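Thiamine-binding periplasmic protein (Escherichia coli, PDB 2QRY) captures thiamine, thiamine phosphate and thiamine diphosphate with high affinity in the periplasm for import by the ThiBPQ ABC transporter. Local coordinates at residues E202-F207 against D213-Y218. Residues are numbered along the deposited sequence; the frame is centred on the assembly and turned at random.
With TPS (thiamin phosphate), chain E.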
ATOM      1  N   GLU A 202      -5.011  -6.744 -10.116  1.00 20.97           N
ATOM      2  CA  GLU A 202      -5.924  -6.801 -11.254  1.00 19.39           C
ATOM      3  C   GLU A 202      -6.032  -5.447 -11.943  1.00 18.47           C
ATOM      4  O   GLU A 202      -6.051  -5.365 -13.175  1.00 18.82           O
ATOM      5  CB  GLU A 202      -7.315  -7.254 -10.812  1.00 18.51           C
ATOM      6  CG  GLU A 202      -8.331  -7.219 -11.944  1.00 19.34           C
ATOM      7  CD  GLU A 202      -9.697  -7.710 -11.521  1.00 17.44           C
ATOM      8  OE1 GLU A 202      -9.963  -7.797 -10.303  1.00 16.40           O
ATOM      9  OE2 GLU A 202     -10.507  -8.001 -12.418  1.00 21.09           O
ATOM     10  N   ALA A 203      -6.109  -4.391 -11.136  1.00 15.78           N
ATOM     11  CA  ALA A 203      -6.206  -3.029 -11.644  1.00 14.89           C
ATOM     12  C   ALA A 203      -5.036  -2.695 -12.565  1.00 15.66           C
ATOM     13  O   ALA A 203      -5.227  -2.241 -13.694  1.00 14.87           O
ATOM     14  CB  ALA A 203      -6.231  -2.044 -10.484  1.00 13.48           C
ATOM     15  N   TYR A 204      -3.825  -2.921 -12.067  1.00 14.34           N
ATOM     16  CA  TYR A 204      -2.613  -2.627 -12.819  1.00 16.61           C
ATOM     17  C   TYR A 204      -2.519  -3.483 -14.074  1.00 17.77           C
ATOM     18  O   TYR A 204      -2.080  -3.020 -15.130  1.00 21.02           O
ATOM     19  CB  TYR A 204      -1.383  -2.837 -11.920  1.00 13.91           C
ATOM     20  CG  TYR A 204      -0.207  -1.968 -12.299  1.00 14.77           C
ATOM     21  CD1 TYR A 204       0.830  -2.465 -13.085  1.00 15.72           C
ATOM     22  CD2 TYR A 204      -0.155  -0.629 -11.910  1.00 12.99           C
ATOM     23  CE1 TYR A 204       1.895  -1.647 -13.479  1.00 15.38           C
ATOM     24  CE2 TYR A 204       0.899   0.199 -12.295  1.00 14.98           C
ATOM     25  CZ  TYR A 204       1.920  -0.315 -13.081  1.00 16.73           C
ATOM     26  OH  TYR A 204       2.959   0.501 -13.474  1.00 17.64           O
ATOM     27  N   GLY A 205      -2.952  -4.730 -13.966  1.00 18.12           N
ATOM     28  CA  GLY A 205      -2.917  -5.614 -15.115  1.00 18.25           C
ATOM     29  C   GLY A 205      -3.810  -5.127 -16.242  1.00 18.64           C
ATOM     30  O   GLY A 205      -3.424  -5.188 -17.416  1.00 17.33           O
ATOM     31  N   LEU A 206      -5.005  -4.650 -15.897  1.00 18.04           N
ATOM     32  CA  LEU A 206      -5.921  -4.152 -16.913  1.00 18.50           C
ATOM     33  C   LEU A 206      -5.294  -2.916 -17.534  1.00 19.88           C
ATOM     34  O   LEU A 206      -5.369  -2.719 -18.740  1.00 21.63           O
ATOM     35  CB  LEU A 206      -7.279  -3.803 -16.302  1.00 19.48           C
ATOM     36  CG  LEU A 206      -8.055  -4.969 -15.690  1.00 18.98           C
ATOM     37  CD1 LEU A 206      -9.230  -4.436 -14.900  1.00 21.14           C
ATOM     38  CD2 LEU A 206      -8.521  -5.912 -16.791  1.00 18.99           C
ATOM     39  N   PHE A 207      -4.659  -2.082 -16.718  1.00 20.01           N
ATOM     40  CA  PHE A 207      -4.021  -0.894 -17.262  1.00 20.80           C
ATOM     41  C   PHE A 207      -2.993  -1.311 -18.311  1.00 21.90           C
ATOM     42  O   PHE A 207      -3.031  -0.842 -19.450  1.00 21.96           O
ATOM     43  CB  PHE A 207      -3.327  -0.090 -16.158  1.00 20.19           C
ATOM     44  CG  PHE A 207      -2.328   0.916 -16.674  1.00 20.18           C
ATOM     45  CD1 PHE A 207      -2.745   2.042 -17.376  1.00 19.39           C
ATOM     46  CD2 PHE A 207      -0.959   0.725 -16.462  1.00 20.32           C
ATOM     47  CE1 PHE A 207      -1.809   2.974 -17.868  1.00 20.53           C
ATOM     48  CE2 PHE A 207      -0.015   1.642 -16.942  1.00 21.36           C
ATOM     49  CZ  PHE A 207      -0.446   2.773 -17.650  1.00 21.15           C
ATOM     50  N   ASP A 213      -6.494   4.654 -19.544  1.00 22.09           N
ATOM     51  CA  ASP A 213      -5.420   5.608 -19.783  1.00 22.54           C
ATOM     52  C   ASP A 213      -4.630   5.823 -18.503  1.00 23.43           C
ATOM     53  O   ASP A 213      -3.440   6.133 -18.542  1.00 22.86           O
ATOM     54  CB  ASP A 213      -5.996   6.943 -20.257  1.00 24.13           C
ATOM     55  CG  ASP A 213      -6.740   6.825 -21.578  1.00 24.45           C
ATOM     56  OD1 ASP A 213      -6.120   6.395 -22.569  1.00 25.92           O
ATOM     57  OD2 ASP A 213      -7.942   7.169 -21.627  1.00 26.44           O
ATOM     58  N   LEU A 214      -5.303   5.649 -17.367  1.00 22.61           N
ATOM     59  CA  LEU A 214      -4.676   5.826 -16.063  1.00 21.76           C
ATOM     60  C   LEU A 214      -5.176   4.804 -15.043  1.00 22.46           C
ATOM     61  O   LEU A 214      -6.298   4.301 -15.156  1.00 21.96           O
ATOM     62  CB  LEU A 214      -4.976   7.230 -15.534  1.00 21.89           C
ATOM     63  CG  LEU A 214      -4.565   8.432 -16.385  1.00 22.03           C
ATOM     64  CD1 LEU A 214      -5.730   9.401 -16.512  1.00 22.56           C
ATOM     65  CD2 LEU A 214      -3.367   9.111 -15.752  1.00 22.33           C
ATOM     66  N   VAL A 215      -4.326   4.503 -14.059  1.00 21.67           N
ATOM     67  CA  VAL A 215      -4.653   3.594 -12.953  1.00 21.87           C
ATOM     68  C   VAL A 215      -4.044   4.125 -11.673  1.00 19.73           C
ATOM     69  O   VAL A 215      -2.906   4.609 -11.679  1.00 18.51           O
ATOM     70  CB  VAL A 215      -4.064   2.172 -13.089  1.00 23.89           C
ATOM     71  CG1 VAL A 215      -5.041   1.271 -13.795  1.00 28.19           C
ATOM     72  CG2 VAL A 215      -2.706   2.225 -13.783  1.00 22.13           C
ATOM     73  N   LEU A 216      -4.782   4.025 -10.574  1.00 18.41           N
ATOM     74  CA  LEU A 216      -4.232   4.472  -9.307  1.00 17.38           C
ATOM     75  C   LEU A 216      -3.152   3.477  -8.890  1.00 15.93           C
ATOM     76  O   LEU A 216      -3.412   2.282  -8.785  1.00 13.29           O
ATOM     77  CB  LEU A 216      -5.292   4.526  -8.218  1.00 16.38           C
ATOM     78  CG  LEU A 216      -4.594   5.114  -6.995  1.00 19.28           C
ATOM     79  CD1 LEU A 216      -5.304   6.376  -6.591  1.00 23.92           C
ATOM     80  CD2 LEU A 216      -4.516   4.100  -5.868  1.00 17.94           C
ATOM     81  N   SER A 217      -1.941   3.975  -8.677  1.00 17.35           N
ATOM     82  CA  SER A 217      -0.825   3.127  -8.269  1.00 18.61           C
ATOM     83  C   SER A 217       0.148   3.923  -7.387  1.00 19.41           C
ATOM     84  O   SER A 217      -0.290   4.641  -6.487  1.00 21.20           O
ATOM     85  CB  SER A 217      -0.105   2.565  -9.503  1.00 17.31           C
ATOM     86  OG  SER A 217       0.714   1.460  -9.156  1.00 16.15           O
ATOM     87  N   TYR A 218       1.450   3.814  -7.647  1.00 18.46           N
ATOM     88  CA  TYR A 218       2.445   4.520  -6.837  1.00 18.36           C
ATOM     89  C   TYR A 218       3.492   5.326  -7.610  1.00 19.44           C
ATOM     90  O   TYR A 218       3.822   4.997  -8.751  1.00 21.25           O
ATOM     91  CB  TYR A 218       3.184   3.529  -5.943  1.00 17.96           C
ATOM     92  CG  TYR A 218       2.324   2.883  -4.885  1.00 18.16           C
ATOM     93  CD1 TYR A 218       1.478   1.821  -5.201  1.00 16.38           C
ATOM     94  CD2 TYR A 218       2.383   3.312  -3.557  1.00 17.10           C
ATOM     95  CE1 TYR A 218       0.721   1.196  -4.221  1.00 18.82           C
ATOM     96  CE2 TYR A 218       1.619   2.696  -2.565  1.00 18.19           C
ATOM     97  CZ  TYR A 218       0.794   1.637  -2.907  1.00 18.22           C
ATOM     98  OH  TYR A 218       0.047   1.012  -1.943  1.00 18.62           O
TER
HETATM   99  CM2 TPS E 400       4.792  -2.009 -10.510  1.00 16.66           C
HETATM  100  N3  TPS E 400       2.296  -2.075  -4.430  1.00 21.75           N
HETATM  101  C2  TPS E 400       1.481  -2.539  -5.356  1.00 22.35           C
HETATM  102  S1  TPS E 400       0.031  -2.907  -4.499  1.00 22.37           S
HETATM  103  C5  TPS E 400       0.573  -2.413  -2.888  1.00 21.14           C
HETATM  104  C4  TPS E 400       1.863  -1.997  -3.140  1.00 21.84           C
HETATM  105  CM4 TPS E 400       2.742  -1.469  -2.012  1.00 22.85           C
HETATM  106  C6  TPS E 400      -0.280  -2.480  -1.660  1.00 23.99           C
HETATM  107  C7  TPS E 400      -1.533  -3.158  -2.214  1.00 25.37           C
HETATM  108  O7  TPS E 400      -2.579  -3.319  -1.265  1.00 31.10           O
HETATM  109  N1A TPS E 400       4.172  -0.759  -8.484  1.00 18.69           N
HETATM  110  C2A TPS E 400       4.513  -1.931  -9.027  1.00 18.59           C
HETATM  111  N3A TPS E 400       4.608  -3.030  -8.282  1.00 15.76           N
HETATM  112  C4A TPS E 400       4.364  -3.003  -6.953  1.00 17.52           C
HETATM  113  N4A TPS E 400       4.467  -4.162  -6.205  1.00 17.56           N
HETATM  114  C5A TPS E 400       3.995  -1.766  -6.336  1.00 19.40           C
HETATM  115  C6A TPS E 400       3.912  -0.640  -7.173  1.00 19.13           C
HETATM  116  C7A TPS E 400       3.691  -1.631  -4.824  1.00 19.07           C
HETATM  117  P1  TPS E 400      -3.790  -4.054  -2.043  1.00 24.68           P
HETATM  118  O1  TPS E 400      -4.164  -3.234  -3.309  1.00 27.25           O
HETATM  119  O2  TPS E 400      -5.040  -4.266  -1.094  1.00 31.77           O
HETATM  120  O3  TPS E 400      -3.297  -5.443  -2.501  1.00 24.66           O
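Val215 meets the ring of Phe207 with its CG2 methyl, which lies over one face in a CH-pi contact, 30° off the normal; the modelled spacing is too tight to be taken literally. A branched residue suits this spot because its second methyl, CG1, reaches the helix backbone, 3.5 Å from Ala203 O. With chi1 at 163°, Phe207 swings CG anti to its backbone N and lays the ring over the strand; its rim atom CE1 comes 3.6 Å from Asp213 O, which lies near the ring plane. Nearer the ligand, Ser217 OG approaches Tyr204 CE2 to 3.4 Å, oblique to the ring, while the hydroxyl itself is hydrogen-bonded to Ser221 OG and Trp200 NE1, both residues of the thiamine site. Residues 202-207, within helix 200-208, run back over strand 214-218 in one lobe of a periplasmic solute-binding protein; the axes of the two segments approach to 8.3 Å, their directions 148° apart. Small Ala203 lets the helix settle against Ile157 and Gln159 of the neighbouring parallel strand 156-159. Val131 of the antiparallel partner 121-133 is touched by both Tyr204 and Phe207. At the strand's end, Tyr218 brings its ring to thiamin phosphate, CE1 lying 3.6 Å from thiazolium C4 and OH 3.5 Å from C6 of the ligand. An electron-rich ring is probably a congenial neighbour for the positively charged thiazolium. An alanine here would probably leave the thiazolium without this aromatic neighbour and Gln246 OE1 without the phenol it bonds. The same Ser221 OG is also hydrogen-bonded to Tyr218 N and to the ligand.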